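Local coordinates for protein gdp-l-fucose synthetase (Naegleria fowleri, PDB 6AQZ) that probably catalyses the NADPH-dependent epimerisation and reduction of GDP-4-keto-6-deoxy-D-mannose to GDP-L-fucose, and binds NADP in a Rossmann-type domain, at residues P78-L84 / V121-C127; N109-L113 / L165-G169; L113-Y117 / Y172-A176. All blocks are in the same frame, centred on the assembly; numbering follows the deposited sequence.

Interaction 1 (P78-L84 / V121-C127); sequences PTYVIHL and VKKTISC. With NAP (NADP nicotinamide-adenine-dinucleotide phosphate), chain G.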
loop_
_atom_site.group_PDB
_atom_site.type_symbol
_atom_site.label_atom_id
_atom_site.label_comp_id
_atom_site.label_asym_id
_atom_site.label_seq_id
_atom_site.Cartn_x
_atom_site.Cartn_y
_atom_site.Cartn_z
ATOM N N PRO A 78 -2.050 8.502 26.231
ATOM C CA PRO A 78 -3.491 8.611 25.978
ATOM C C PRO A 78 -4.201 7.273 26.134
ATOM O O PRO A 78 -3.610 6.207 25.928
ATOM C CB PRO A 78 -3.550 9.075 24.524
ATOM C CG PRO A 78 -2.347 8.445 23.929
ATOM C CD PRO A 78 -1.277 8.555 24.979
ATOM N N THR A 79 -5.504 7.349 26.466
ATOM C CA THR A 79 -6.420 6.209 26.402
ATOM C C THR A 79 -7.205 6.156 25.099
ATOM O O THR A 79 -7.763 5.104 24.772
ATOM C CB THR A 79 -7.422 6.213 27.578
ATOM O OG1 THR A 79 -8.103 7.473 27.660
ATOM C CG2 THR A 79 -6.722 5.926 28.898
ATOM N N TYR A 80 -7.307 7.273 24.386
ATOM C CA TYR A 80 -7.976 7.329 23.099
ATOM C C TYR A 80 -7.138 8.181 22.168
ATOM O O TYR A 80 -6.419 9.077 22.609
ATOM C CB TYR A 80 -9.401 7.880 23.224
ATOM C CG TYR A 80 -10.301 6.924 23.988
ATOM C CD1 TYR A 80 -10.904 5.850 23.348
ATOM C CD2 TYR A 80 -10.498 7.057 25.368
ATOM C CE1 TYR A 80 -11.705 4.945 24.054
ATOM C CE2 TYR A 80 -11.297 6.155 26.083
ATOM C CZ TYR A 80 -11.896 5.111 25.422
ATOM O OH TYR A 80 -12.699 4.223 26.114
ATOM N N VAL A 81 -7.194 7.860 20.882
ATOM C CA VAL A 81 -6.475 8.607 19.867
ATOM C C VAL A 81 -7.431 8.872 18.710
ATOM O O VAL A 81 -8.088 7.948 18.212
ATOM C CB VAL A 81 -5.208 7.856 19.407
ATOM C CG1 VAL A 81 -4.615 8.477 18.129
ATOM C CG2 VAL A 81 -4.183 7.890 20.503
ATOM N N ILE A 82 -7.527 10.134 18.302
ATOM C CA ILE A 82 -8.189 10.504 17.057
ATOM C C ILE A 82 -7.084 10.940 16.108
ATOM O O ILE A 82 -6.425 11.958 16.341
ATOM C CB ILE A 82 -9.223 11.619 17.246
ATOM C CG1 ILE A 82 -10.283 11.209 18.268
ATOM C CG2 ILE A 82 -9.881 11.951 15.902
ATOM C CD1 ILE A 82 -11.341 12.267 18.456
ATOM N N HIS A 83 -6.865 10.163 15.046
ATOM C CA HIS A 83 -5.732 10.350 14.135
ATOM C C HIS A 83 -6.231 11.085 12.894
ATOM O O HIS A 83 -6.779 10.472 11.978
ATOM C CB HIS A 83 -5.116 8.995 13.792
ATOM C CG HIS A 83 -4.090 9.045 12.706
ATOM N ND1 HIS A 83 -3.165 10.065 12.599
ATOM C CD2 HIS A 83 -3.812 8.175 11.705
ATOM C CE1 HIS A 83 -2.384 9.837 11.560
ATOM N NE2 HIS A 83 -2.748 8.690 11.008
ATOM N N LEU A 84 -6.070 12.417 12.880
ATOM C CA LEU A 84 -6.468 13.233 11.743
ATOM C C LEU A 84 -5.286 13.743 10.926
ATOM O O LEU A 84 -5.484 14.195 9.798
ATOM C CB LEU A 84 -7.307 14.438 12.216
ATOM C CG LEU A 84 -8.534 14.144 13.109
ATOM C CD1 LEU A 84 -9.188 15.458 13.549
ATOM C CD2 LEU A 84 -9.575 13.247 12.487
ATOM N N VAL A 121 -3.521 2.212 23.647
ATOM C CA VAL A 121 -4.704 3.040 23.436
ATOM C C VAL A 121 -5.914 2.128 23.283
ATOM O O VAL A 121 -5.851 1.106 22.589
ATOM C CB VAL A 121 -4.503 3.930 22.205
ATOM C CG1 VAL A 121 -5.764 4.711 21.896
ATOM C CG2 VAL A 121 -3.304 4.867 22.421
ATOM N N LYS A 122 -7.008 2.464 23.972
ATOM C CA LYS A 122 -8.183 1.597 23.942
ATOM C C LYS A 122 -8.828 1.609 22.564
ATOM O O LYS A 122 -9.089 0.549 21.983
ATOM C CB LYS A 122 -9.201 2.007 25.016
ATOM C CG LYS A 122 -8.737 1.888 26.468
ATOM C CD LYS A 122 -9.848 2.355 27.422
ATOM C CE LYS A 122 -9.614 1.959 28.879
ATOM N NZ LYS A 122 -8.431 2.629 29.487
ATOM N N LYS A 123 -9.023 2.799 21.993
ATOM C CA LYS A 123 -9.652 2.930 20.685
ATOM C C LYS A 123 -8.966 4.049 19.903
ATOM O O LYS A 123 -8.659 5.107 20.456
ATOM C CB LYS A 123 -11.150 3.213 20.799
ATOM C CG LYS A 123 -11.892 3.058 19.487
ATOM C CD LYS A 123 -13.296 3.647 19.534
ATOM C CE LYS A 123 -14.283 2.706 20.167
ATOM N NZ LYS A 123 -15.699 3.164 19.966
ATOM N N THR A 124 -8.684 3.784 18.630
ATOM C CA THR A 124 -8.034 4.729 17.729
ATOM C C THR A 124 -8.922 4.897 16.508
ATOM O O THR A 124 -9.372 3.907 15.928
ATOM C CB THR A 124 -6.625 4.236 17.343
ATOM O OG1 THR A 124 -5.793 4.276 18.502
ATOM C CG2 THR A 124 -5.989 5.077 16.214
ATOM N N ILE A 125 -9.226 6.141 16.154
ATOM C CA ILE A 125 -10.042 6.419 14.984
ATOM C C ILE A 125 -9.198 7.226 14.028
ATOM O O ILE A 125 -8.767 8.335 14.363
ATOM C CB ILE A 125 -11.327 7.174 15.330
ATOM C CG1 ILE A 125 -12.118 6.382 16.338
ATOM C CG2 ILE A 125 -12.185 7.312 14.089
ATOM C CD1 ILE A 125 -13.431 6.999 16.614
ATOM N N SER A 126 -8.967 6.678 12.846
ATOM C CA SER A 126 -8.190 7.334 11.817
ATOM C C SER A 126 -9.146 7.819 10.742
ATOM O O SER A 126 -10.333 7.489 10.743
ATOM C CB SER A 126 -7.146 6.372 11.251
ATOM O OG SER A 126 -6.220 6.020 12.261
ATOM N N CYS A 127 -8.615 8.562 9.790
ATOM C CA CYS A 127 -9.454 9.265 8.838
ATOM C C CYS A 127 -9.044 8.903 7.415
ATOM O O CYS A 127 -7.875 9.043 7.056
ATOM C CB CYS A 127 -9.353 10.773 9.102
ATOM S SG CYS A 127 -10.613 11.688 8.334
HETATM P PA NAP G . -5.780 20.180 7.329
HETATM O O1A NAP G . -4.846 20.378 6.175
HETATM O O2A NAP G . -6.863 21.178 7.646
HETATM O O5B NAP G . -4.945 19.936 8.734
HETATM C C5B NAP G . -4.215 18.769 8.577
HETATM C C4B NAP G . -3.499 18.515 9.931
HETATM O O4B NAP G . -2.390 17.594 9.772
HETATM C C3B NAP G . -2.960 19.858 10.573
HETATM O O3B NAP G . -3.110 19.813 11.967
HETATM C C2B NAP G . -1.452 19.740 10.311
HETATM O O2B NAP G . -0.688 20.277 11.265
HETATM C C1B NAP G . -1.320 18.169 10.509
HETATM N N9A NAP G . -0.054 17.663 9.993
HETATM C C8A NAP G . 0.336 17.566 8.673
HETATM N N7A NAP G . 1.575 17.044 8.521
HETATM C C5A NAP G . 2.003 16.808 9.817
HETATM C C6A NAP G . 3.195 16.284 10.309
HETATM N N6A NAP G . 4.203 15.885 9.431
HETATM N N1A NAP G . 3.391 16.116 11.640
HETATM C C2A NAP G . 2.344 16.518 12.421
HETATM N N3A NAP G . 1.147 17.050 12.094
HETATM C C4A NAP G . 0.999 17.178 10.754
HETATM O O3 NAP G . -6.430 18.706 6.894
HETATM P PN NAP G . -7.944 18.515 7.348
HETATM O O1N NAP G . -8.170 18.719 8.798
HETATM O O2N NAP G . -8.941 18.944 6.296
HETATM O O5D NAP G . -8.169 16.784 7.219
HETATM C C5D NAP G . -7.602 16.090 8.258
HETATM C C4D NAP G . -7.997 14.655 7.992
HETATM O O4D NAP G . -9.296 14.667 7.375
HETATM C C3D NAP G . -6.985 14.058 6.901
HETATM O O3D NAP G . -6.655 12.757 7.243
HETATM C C2D NAP G . -7.806 14.126 5.594
HETATM O O2D NAP G . -7.567 13.090 4.723
HETATM C C1D NAP G . -9.247 13.940 6.153
HETATM N N1N NAP G . -10.252 14.428 5.164
HETATM C C2N NAP G . -10.460 15.787 4.918
HETATM C C3N NAP G . -11.374 16.193 3.969
HETATM C C7N NAP G . -11.575 17.655 3.710
HETATM O O7N NAP G . -12.314 18.082 2.806
HETATM N N7N NAP G . -10.900 18.587 4.505
HETATM C C4N NAP G . -12.166 15.232 3.167
HETATM C C5N NAP G . -11.866 13.803 3.486
HETATM C C6N NAP G . -10.977 13.461 4.421
HETATM P P2B NAP G . -0.228 22.062 11.056
HETATM O O1X NAP G . -1.577 22.685 11.245
HETATM O O2X NAP G . 0.767 22.204 12.210
HETATM O O3X NAP G . 0.327 22.025 9.663
#
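Two neighbouring parallel strands, 80-83 and 123-127, run side by side here with only 4° between their directions and their axes 4.7 Å apart. Val81 sits in the middle of the ladder and uses both backbone polar atoms: its N donates to Lys123 O (3.1 Å) and its O accepts from Ile125 N (3.0 Å), so it brackets Thr124 in the usual parallel pattern. His83 N continues the ladder to Ile125 O at 2.7 Å. Before the strands begin, Lys122 N donates to Thr79 O (2.9 Å). Val121 packs at this end: its CG2 lies 3.7 Å from Val81 CG2 and 4.0 Å from Pro78 CG, while its CG1 comes within 3.6 Å of Tyr80 CA. Tyr80 points to the other face of the sheet, with Ile82 and Ile125, and its ring edge meets Lys123, CD1 to CB at 3.7 Å. Helix 240-253 covers Ile82 and Ile125; helix 98-118 covers Val81, His83, Thr124 and Ser126. At the C-terminal end, Leu84 O takes a weak hydrogen bond from NAP O3D (3.2 Å). The chemistry is thus divided along the strands: backbone bonding and aliphatic packing hold the body of the sheet, while just past the C-terminal end of strand 80-83 the Leu84 carbonyl faces the nicotinamide ribose, as expected of a Rossmann fold.

Interaction 2 (N109-L113 / L165-G169); sequences NNNIL and LDMLG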
loop_
_atom_site.group_PDB
_atom_site.type_symbol
_atom_site.label_atom_id
_atom_site.label_comp_id
_atom_site.label_asym_id
_atom_site.label_seq_id
_atom_site.Cartn_x
_atom_site.Cartn_y
_atom_site.Cartn_z
ATOM N N ASN A 109 1.403 7.313 9.146
ATOM C CA ASN A 109 0.376 6.343 9.541
ATOM C C ASN A 109 0.974 5.143 10.270
ATOM O O ASN A 109 0.462 4.727 11.316
ATOM C CB ASN A 109 -0.442 5.924 8.328
ATOM C CG ASN A 109 -1.321 7.039 7.840
ATOM O OD1 ASN A 109 -1.691 7.906 8.626
ATOM N ND2 ASN A 109 -1.658 7.043 6.556
ATOM N N ASN A 110 2.064 4.580 9.744
ATOM C CA ASN A 110 2.716 3.471 10.439
ATOM C C ASN A 110 3.145 3.880 11.852
ATOM O O ASN A 110 2.911 3.139 12.820
ATOM C CB ASN A 110 3.905 2.948 9.606
ATOM C CG ASN A 110 3.446 2.229 8.317
ATOM O OD1 ASN A 110 2.265 1.870 8.174
ATOM N ND2 ASN A 110 4.364 2.071 7.358
ATOM N N ASN A 111 3.747 5.067 12.002
ATOM C CA ASN A 111 4.221 5.475 13.321
ATOM C C ASN A 111 3.068 5.610 14.311
ATOM O O ASN A 111 3.148 5.107 15.435
ATOM C CB ASN A 111 5.009 6.777 13.229
ATOM C CG ASN A 111 6.269 6.621 12.424
ATOM O OD1 ASN A 111 6.737 5.492 12.188
ATOM N ND2 ASN A 111 6.823 7.753 11.964
ATOM N N ILE A 112 1.986 6.289 13.904
ATOM C CA ILE A 112 0.911 6.625 14.839
ATOM C C ILE A 112 0.183 5.362 15.309
ATOM O O ILE A 112 -0.026 5.163 16.514
ATOM C CB ILE A 112 -0.061 7.647 14.211
ATOM C CG1 ILE A 112 0.622 9.002 14.052
ATOM C CG2 ILE A 112 -1.261 7.878 15.115
ATOM C CD1 ILE A 112 0.874 9.672 15.372
ATOM N N LEU A 113 -0.204 4.488 14.375
ATOM C CA LEU A 113 -0.893 3.250 14.770
ATOM C C LEU A 113 0.019 2.351 15.593
ATOM O O LEU A 113 -0.428 1.712 16.544
ATOM C CB LEU A 113 -1.418 2.476 13.558
ATOM C CG LEU A 113 -2.874 2.841 13.183
ATOM C CD1 LEU A 113 -3.028 4.348 12.973
ATOM C CD2 LEU A 113 -3.359 2.087 11.956
ATOM N N LEU A 165 -3.529 2.636 5.565
ATOM C CA LEU A 165 -3.907 3.017 6.927
ATOM C C LEU A 165 -5.081 2.170 7.416
ATOM O O LEU A 165 -5.084 1.695 8.560
ATOM C CB LEU A 165 -4.224 4.523 6.985
ATOM C CG LEU A 165 -4.978 5.199 8.153
ATOM C CD1 LEU A 165 -4.280 4.962 9.484
ATOM C CD2 LEU A 165 -5.091 6.737 7.908
ATOM N N ASP A 166 -6.074 1.968 6.552
ATOM C CA ASP A 166 -7.171 1.073 6.869
ATOM C C ASP A 166 -6.668 -0.349 7.108
ATOM O O ASP A 166 -7.049 -0.988 8.105
ATOM C CB ASP A 166 -8.211 1.108 5.748
ATOM C CG ASP A 166 -9.248 -0.021 5.879
ATOM O OD1 ASP A 166 -9.985 -0.031 6.879
ATOM O OD2 ASP A 166 -9.336 -0.890 4.980
ATOM N N MET A 167 -5.799 -0.862 6.210
ATOM C CA MET A 167 -5.304 -2.238 6.375
ATOM C C MET A 167 -4.472 -2.370 7.639
ATOM O O MET A 167 -4.646 -3.321 8.402
ATOM C CB MET A 167 -4.473 -2.713 5.177
ATOM C CG MET A 167 -5.246 -2.979 3.889
ATOM S SD MET A 167 -6.674 -4.077 4.125
ATOM C CE MET A 167 -5.915 -5.561 4.808
ATOM N N LEU A 168 -3.599 -1.395 7.912
ATOM C CA LEU A 168 -2.756 -1.503 9.096
ATOM C C LEU A 168 -3.591 -1.592 10.368
ATOM O O LEU A 168 -3.227 -2.318 11.301
ATOM C CB LEU A 168 -1.790 -0.315 9.174
ATOM C CG LEU A 168 -0.830 -0.440 10.370
ATOM C CD1 LEU A 168 -0.115 -1.799 10.380
ATOM C CD2 LEU A 168 0.173 0.724 10.394
ATOM N N GLY A 169 -4.726 -0.878 10.413
ATOM C CA GLY A 169 -5.629 -0.990 11.551
ATOM C C GLY A 169 -6.217 -2.388 11.685
ATOM O O GLY A 169 -6.365 -2.915 12.793
#
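Leu113 reaches from helix 98-118 into the angle between Leu165 and Leu168 of helix 156-179: its CD1 stands 3.8 Å from Leu165 CD1, and its CD2 is 3.9 Å from Leu168 CG. The same CD2 comes within 3.6 Å of Gly169 N, close to the helix backbone. One turn earlier, Asn109 ND2 rests 3.6 Å from Leu165 CB, and Asn110 OD1 approaches Leu168 CD2 at 3.3 Å. Both asparagines have their polar business outside this pair of segments: Asn109 OD1 bonds to His83, and Asn110 OD1 to Trp102 of the second subunit. Across the interface itself, the contact is van der Waals, between segments running in the same general direction but crossed at -29°, with axes 10.2 Å apart. Both helices also meet the second subunit, whose Trp102 packs on Leu168. They lie together on one face of the Rossmann-type sheet, where Leu113 and Leu165 both touch His83 of strand 80-83 and Ser126 of strand 123-127, and helix 66-76 flanks helix 98-118.

Interaction 3 (L113-Y117 / Y172-A176); sequences LTCCY and YNEKA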
loop_
_atom_site.group_PDB
_atom_site.type_symbol
_atom_site.label_atom_id
_atom_site.label_comp_id
_atom_site.label_asym_id
_atom_site.label_seq_id
_atom_site.Cartn_x
_atom_site.Cartn_y
_atom_site.Cartn_z
ATOM N N LEU A 113 -0.204 4.488 14.375
ATOM C CA LEU A 113 -0.893 3.250 14.770
ATOM C C LEU A 113 0.019 2.351 15.593
ATOM O O LEU A 113 -0.428 1.712 16.544
ATOM C CB LEU A 113 -1.418 2.476 13.558
ATOM C CG LEU A 113 -2.874 2.841 13.183
ATOM C CD1 LEU A 113 -3.028 4.348 12.973
ATOM C CD2 LEU A 113 -3.359 2.087 11.956
ATOM N N THR A 114 1.301 2.288 15.247
ATOM C CA THR A 114 2.229 1.519 16.069
ATOM C C THR A 114 2.328 2.098 17.477
ATOM O O THR A 114 2.296 1.357 18.462
ATOM C CB THR A 114 3.599 1.434 15.390
ATOM O OG1 THR A 114 3.479 0.690 14.168
ATOM C CG2 THR A 114 4.587 0.719 16.273
ATOM N N CYS A 115 2.436 3.417 17.600
ATOM C CA CYS A 115 2.404 4.003 18.934
ATOM C C CYS A 115 1.085 3.707 19.633
ATOM O O CYS A 115 1.050 3.511 20.852
ATOM C CB CYS A 115 2.624 5.513 18.862
ATOM S SG CYS A 115 4.314 5.961 18.620
ATOM N N CYS A 116 -0.018 3.714 18.887
ATOM C CA CYS A 116 -1.304 3.451 19.513
ATOM C C CYS A 116 -1.324 2.072 20.136
ATOM O O CYS A 116 -1.835 1.886 21.246
ATOM C CB CYS A 116 -2.433 3.595 18.499
ATOM S SG CYS A 116 -2.758 5.275 18.100
ATOM N N TYR A 117 -0.766 1.096 19.432
ATOM C CA TYR A 117 -0.752 -0.264 19.939
ATOM C C TYR A 117 0.221 -0.407 21.104
ATOM O O TYR A 117 -0.141 -0.923 22.169
ATOM C CB TYR A 117 -0.389 -1.227 18.814
ATOM C CG TYR A 117 -0.625 -2.632 19.234
ATOM C CD1 TYR A 117 -1.908 -3.148 19.260
ATOM C CD2 TYR A 117 0.425 -3.431 19.678
ATOM C CE1 TYR A 117 -2.145 -4.457 19.686
ATOM C CE2 TYR A 117 0.204 -4.738 20.097
ATOM C CZ TYR A 117 -1.086 -5.239 20.104
ATOM O OH TYR A 117 -1.318 -6.524 20.524
ATOM N N TYR A 172 -3.495 -4.539 13.083
ATOM C CA TYR A 172 -3.274 -4.329 14.512
ATOM C C TYR A 172 -4.434 -4.865 15.347
ATOM O O TYR A 172 -4.215 -5.283 16.487
ATOM C CB TYR A 172 -3.032 -2.850 14.848
ATOM C CG TYR A 172 -1.563 -2.485 14.854
ATOM C CD1 TYR A 172 -0.654 -3.217 15.613
ATOM C CD2 TYR A 172 -1.085 -1.395 14.118
ATOM C CE1 TYR A 172 0.681 -2.887 15.626
ATOM C CE2 TYR A 172 0.253 -1.058 14.128
ATOM C CZ TYR A 172 1.122 -1.800 14.887
ATOM O OH TYR A 172 2.445 -1.462 14.891
ATOM N N ASN A 173 -5.664 -4.873 14.812
ATOM C CA ASN A 173 -6.742 -5.554 15.526
ATOM C C ASN A 173 -6.447 -7.044 15.642
ATOM O O ASN A 173 -6.638 -7.632 16.714
ATOM C CB ASN A 173 -8.097 -5.323 14.844
ATOM C CG ASN A 173 -8.611 -3.864 15.001
ATOM O OD1 ASN A 173 -8.298 -3.177 15.979
ATOM N ND2 ASN A 173 -9.402 -3.402 14.027
ATOM N N GLU A 174 -5.929 -7.663 14.564
ATOM C CA GLU A 174 -5.561 -9.087 14.623
ATOM C C GLU A 174 -4.508 -9.333 15.688
ATOM O O GLU A 174 -4.609 -10.288 16.460
ATOM C CB GLU A 174 -5.044 -9.591 13.277
ATOM C CG GLU A 174 -6.084 -9.813 12.197
ATOM C CD GLU A 174 -5.463 -10.381 10.927
ATOM O OE1 GLU A 174 -4.548 -11.234 11.027
ATOM O OE2 GLU A 174 -5.862 -9.941 9.826
ATOM N N LYS A 175 -3.498 -8.465 15.764
ATOM C CA LYS A 175 -2.488 -8.634 16.802
ATOM C C LYS A 175 -3.092 -8.456 18.199
ATOM O O LYS A 175 -2.800 -9.239 19.110
ATOM C CB LYS A 175 -1.334 -7.661 16.562
ATOM C CG LYS A 175 -0.176 -7.838 17.522
ATOM C CD LYS A 175 0.948 -6.864 17.209
ATOM C CE LYS A 175 2.139 -7.077 18.112
ATOM N NZ LYS A 175 3.305 -6.258 17.692
ATOM N N ALA A 176 -3.961 -7.452 18.384
ATOM C CA ALA A 176 -4.554 -7.235 19.704
ATOM C C ALA A 176 -5.374 -8.439 20.144
ATOM O O ALA A 176 -5.277 -8.881 21.292
ATOM C CB ALA A 176 -5.410 -5.966 19.719
#
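Tyr117 and Tyr172 do most of the work, and their side-chain conformations bring most of the buried surface together. Tyr117 takes a t rotamer (chi1 -169°) that sends its ring across to helix 156-179. Its CB then sits over one face of the Tyr172 ring, 4.0 Å from the centroid, a CH-pi contact. The two ring planes lie 18° from parallel, but with centroids 5.2 Å apart there is little face-to-face overlap. Tyr172 has chi1 at -93°, between the wells, a setting that carries its hydroxyl to Thr114: OH and OG1 share a very short hydrogen bond of 2.5 Å. Leu113 CB packs against Tyr172 CD2 at 3.9 Å. Lys175 is fully extended, all four chi angles t, and its CG lies 3.5 Å from Tyr117 OH; Ala176 CB meets the edge of the same ring at CE1 (3.6 Å). Lys181 adds a cation-pi contact to Tyr117. With the segments only 16° from parallel and Leu103 and Val99 of the second subunit packing on Thr114 and Tyr172, the arrangement is consistent with the intersubunit four-helix bundle by which extended short-chain dehydrogenases commonly dimerise.

In the fold
From the N terminus, the chain lays down strand 80-83, passes through helix 98-118 and returns in strand 123-127. Interaction 1 closes this right-handed beta-alpha-beta crossover by pairing its two strands. Helix 98-118 lies inside that loop, yet its own partners come later: interactions 2 and 3 join it to helix 156-179, so both cross interaction 1 along the sequence. Interactions 2 and 3 share Leu113 and run in step, as successive rungs along one helix pair; neither encloses the other. Helix 98-118 is tied to the strand pair by probable hydrogen bonds, His83 NE2 to Asn109 OD1 and, just before strand 123-127, Val121 N to Cys116 O. Together the contacts tie the nucleotide-binding sheet to helices that face the second subunit.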